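Local structure of probable benzoylformate decarboxylase (Rhodococcus jostii, 7ORX) at residues P233-P238 with K265-H270. The protein belongs to the thiamine diphosphate-dependent enzymes and binds this cofactor in a four-chain assembly. Sequence-based numbering, arbitrary orientation.
Sequences PVWIAP and KTLEGH
Trp235 lays one face of its indole against Thr266 and Leu267, and these two CH-pi contacts carry most of the meeting. The methyl CG2 of Thr266 sits over the six-membered ring, 3.6 Å from its centroid and displaced toward the rim, where CH2 and CZ2 of Trp235 are its nearest atoms. Thr266 presents this methyl because CG2 stands anti to its own backbone N; OG1 lies beside that N and hydrogen-bonds to the carbonyl of Asp262, one helical turn back. Further along the same face, CD2 of Leu267 covers the five-membered ring at 4.2 Å from the centroid, 22° off the normal, so the two residues share the indole between them. The Trp235 side chain also packs on Val207, Arg253 and Leu256.

At the other end of the contact, Pro233 CG meets His270 NE2 at 3.6 Å, an oblique approach to the imidazole. That ring turns its ND1 back to the carbonyl O of Leu267 in a weak hydrogen bond of 3.4 Å, while the His270 backbone N binds the same oxygen at 3.1 Å. The second bond closes a type II beta turn over Leu267-His270, with Gly269 taking the positive phi.

The contact itself is apolar and CH-pi packing near the surface of the central domain. The C-terminal end of helix 260-266 and Leu267 pack on Trp235 of strand 234-236, and His270 on Pro233 just ahead of it, within a six-stranded parallel sheet domain whose strand order, 3-2-1-4-5-6, is that of a Rossmann-like alpha/beta fold.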
ATOM      1  N   PRO C 233      24.157 -35.752 -14.652  1.00 71.78           N
ATOM      2  CA  PRO C 233      22.806 -35.970 -14.190  1.00 70.84           C
ATOM      3  C   PRO C 233      22.016 -34.665 -14.139  1.00 69.98           C
ATOM      4  O   PRO C 233      22.611 -33.618 -13.936  1.00 72.69           O
ATOM      5  CB  PRO C 233      22.982 -36.565 -12.795  1.00 71.77           C
ATOM      6  CG  PRO C 233      24.364 -36.266 -12.388  1.00 71.49           C
ATOM      7  CD  PRO C 233      25.153 -36.131 -13.660  1.00 72.22           C
ATOM      8  N   VAL C 234      20.709 -34.768 -14.368  1.00 68.17           N
ATOM      9  CA  VAL C 234      19.751 -33.636 -14.407  1.00 67.73           C
ATOM     10  C   VAL C 234      18.638 -33.911 -13.409  1.00 67.73           C
ATOM     11  O   VAL C 234      17.990 -34.904 -13.553  1.00 70.38           O
ATOM     12  CB  VAL C 234      19.187 -33.437 -15.814  1.00 67.34           C
ATOM     13  CG1 VAL C 234      18.069 -32.408 -15.829  1.00 66.80           C
ATOM     14  CG2 VAL C 234      20.282 -33.043 -16.793  1.00 68.54           C
ATOM     15  N   TRP C 235      18.457 -33.039 -12.442  1.00 67.86           N
ATOM     16  CA  TRP C 235      17.302 -33.004 -11.531  1.00 67.29           C
ATOM     17  C   TRP C 235      16.428 -31.821 -11.894  1.00 67.97           C
ATOM     18  O   TRP C 235      16.969 -30.802 -12.381  1.00 69.53           O
ATOM     19  CB  TRP C 235      17.769 -32.828 -10.100  1.00 67.63           C
ATOM     20  CG  TRP C 235      18.584 -33.954  -9.594  1.00 68.54           C
ATOM     21  CD1 TRP C 235      19.904 -34.206  -9.791  1.00 69.36           C
ATOM     22  CD2 TRP C 235      18.083 -34.996  -8.750  1.00 69.40           C
ATOM     23  NE1 TRP C 235      20.259 -35.358  -9.126  1.00 70.54           N
ATOM     24  CE2 TRP C 235      19.161 -35.853  -8.483  1.00 69.66           C
ATOM     25  CE3 TRP C 235      16.812 -35.290  -8.229  1.00 70.00           C
ATOM     26  CZ2 TRP C 235      19.000 -36.981  -7.702  1.00 71.77           C
ATOM     27  CZ3 TRP C 235      16.650 -36.427  -7.485  1.00 70.32           C
ATOM     28  CH2 TRP C 235      17.733 -37.262  -7.229  1.00 71.37           C
ATOM     29  N   ILE C 236      15.151 -31.917 -11.584  1.00 68.63           N
ATOM     30  CA  ILE C 236      14.245 -30.746 -11.688  1.00 69.56           C
ATOM     31  C   ILE C 236      14.250 -30.028 -10.331  1.00 68.59           C
ATOM     32  O   ILE C 236      14.144 -30.716  -9.302  1.00 71.73           O
ATOM     33  CB  ILE C 236      12.855 -31.233 -12.125  1.00 71.39           C
ATOM     34  CG1 ILE C 236      12.913 -31.770 -13.552  1.00 72.24           C
ATOM     35  CG2 ILE C 236      11.804 -30.144 -11.982  1.00 72.66           C
ATOM     36  CD1 ILE C 236      11.588 -32.380 -14.012  1.00 73.27           C
ATOM     37  N   ALA C 237      14.316 -28.711 -10.309  1.00 64.10           N
ATOM     38  CA  ALA C 237      14.239 -27.941  -9.065  1.00 63.31           C
ATOM     39  C   ALA C 237      12.962 -28.267  -8.315  1.00 62.96           C
ATOM     40  O   ALA C 237      11.900 -28.501  -8.890  1.00 61.53           O
ATOM     41  CB  ALA C 237      14.250 -26.471  -9.391  1.00 64.31           C
ATOM     42  N   PRO C 238      12.998 -28.172  -6.983  1.00 64.11           N
ATOM     43  CA  PRO C 238      11.862 -28.525  -6.150  1.00 65.50           C
ATOM     44  C   PRO C 238      10.595 -27.715  -6.383  1.00 66.15           C
ATOM     45  O   PRO C 238      10.690 -26.645  -6.751  1.00 66.86           O
ATOM     46  CB  PRO C 238      12.345 -28.282  -4.722  1.00 66.22           C
ATOM     47  CG  PRO C 238      13.447 -27.285  -4.900  1.00 66.45           C
ATOM     48  CD  PRO C 238      14.129 -27.690  -6.191  1.00 65.57           C
ATOM     49  N   LYS C 265      21.325 -33.504   0.827  1.00 93.58           N
ATOM     50  CA  LYS C 265      21.699 -34.939   0.997  1.00 95.34           C
ATOM     51  C   LYS C 265      21.621 -35.631  -0.376  1.00 90.21           C
ATOM     52  O   LYS C 265      22.502 -36.448  -0.677  1.00 89.16           O
ATOM     53  CB  LYS C 265      20.844 -35.592   2.095  1.00101.82           C
ATOM     54  CG  LYS C 265      21.098 -37.088   2.347  1.00108.79           C
ATOM     55  CD  LYS C 265      19.871 -37.993   2.026  1.00117.10           C
ATOM     56  CE  LYS C 265      20.167 -39.249   1.209  1.00120.66           C
ATOM     57  NZ  LYS C 265      21.008 -40.221   1.957  1.00121.22           N
ATOM     58  N   THR C 266      20.609 -35.304  -1.182  1.00 86.24           N
ATOM     59  CA  THR C 266      20.394 -35.864  -2.543  1.00 84.55           C
ATOM     60  C   THR C 266      21.575 -35.522  -3.465  1.00 85.56           C
ATOM     61  O   THR C 266      21.990 -36.428  -4.215  1.00 84.19           O
ATOM     62  CB  THR C 266      19.089 -35.342  -3.140  1.00 83.89           C
ATOM     63  OG1 THR C 266      18.014 -35.679  -2.262  1.00 83.17           O
ATOM     64  CG2 THR C 266      18.817 -35.879  -4.523  1.00 83.30           C
ATOM     65  N   LEU C 267      22.085 -34.272  -3.422  1.00 84.82           N
ATOM     66  CA  LEU C 267      23.183 -33.783  -4.301  1.00 84.07           C
ATOM     67  C   LEU C 267      24.560 -34.023  -3.673  1.00 87.96           C
ATOM     68  O   LEU C 267      25.565 -33.510  -4.228  1.00 90.82           O
ATOM     69  CB  LEU C 267      22.998 -32.284  -4.550  1.00 83.42           C
ATOM     70  CG  LEU C 267      21.714 -31.854  -5.236  1.00 82.27           C
ATOM     71  CD1 LEU C 267      21.681 -30.357  -5.408  1.00 79.17           C
ATOM     72  CD2 LEU C 267      21.546 -32.554  -6.574  1.00 81.99           C
ATOM     73  N   GLU C 268      24.621 -34.722  -2.542  1.00 92.19           N
ATOM     74  CA  GLU C 268      25.900 -35.111  -1.890  1.00 93.93           C
ATOM     75  C   GLU C 268      26.799 -35.735  -2.972  1.00 91.16           C
ATOM     76  O   GLU C 268      26.291 -36.554  -3.787  1.00 89.82           O
ATOM     77  CB  GLU C 268      25.576 -36.043  -0.712  1.00 96.36           C
ATOM     78  CG  GLU C 268      26.732 -36.389   0.235  1.00101.56           C
ATOM     79  CD  GLU C 268      26.709 -37.815   0.839  1.00102.81           C
ATOM     80  OE1 GLU C 268      25.626 -38.476   0.827  1.00104.65           O
ATOM     81  OE2 GLU C 268      27.783 -38.304   1.288  1.00100.45           O
ATOM     82  N   GLY C 269      28.061 -35.311  -3.029  1.00 88.64           N
ATOM     83  CA  GLY C 269      29.046 -35.844  -3.983  1.00 88.82           C
ATOM     84  C   GLY C 269      29.282 -34.919  -5.173  1.00 87.03           C
ATOM     85  O   GLY C 269      30.245 -35.133  -5.900  1.00 87.83           O
ATOM     86  N   HIS C 270      28.433 -33.932  -5.409  1.00 84.33           N
ATOM     87  CA  HIS C 270      28.611 -33.029  -6.573  1.00 84.02           C
ATOM     88  C   HIS C 270      29.377 -31.771  -6.159  1.00 82.57           C
ATOM     89  O   HIS C 270      29.018 -31.214  -5.139  1.00 84.48           O
ATOM     90  CB  HIS C 270      27.242 -32.719  -7.171  1.00 82.96           C
ATOM     91  CG  HIS C 270      26.636 -33.859  -7.899  1.00 82.46           C
ATOM     92  ND1 HIS C 270      25.521 -34.503  -7.434  1.00 82.86           N
ATOM     93  CD2 HIS C 270      26.963 -34.444  -9.064  1.00 82.41           C
ATOM     94  CE1 HIS C 270      25.178 -35.452  -8.280  1.00 84.57           C
ATOM     95  NE2 HIS C 270      26.049 -35.426  -9.289  1.00 83.54           N
TER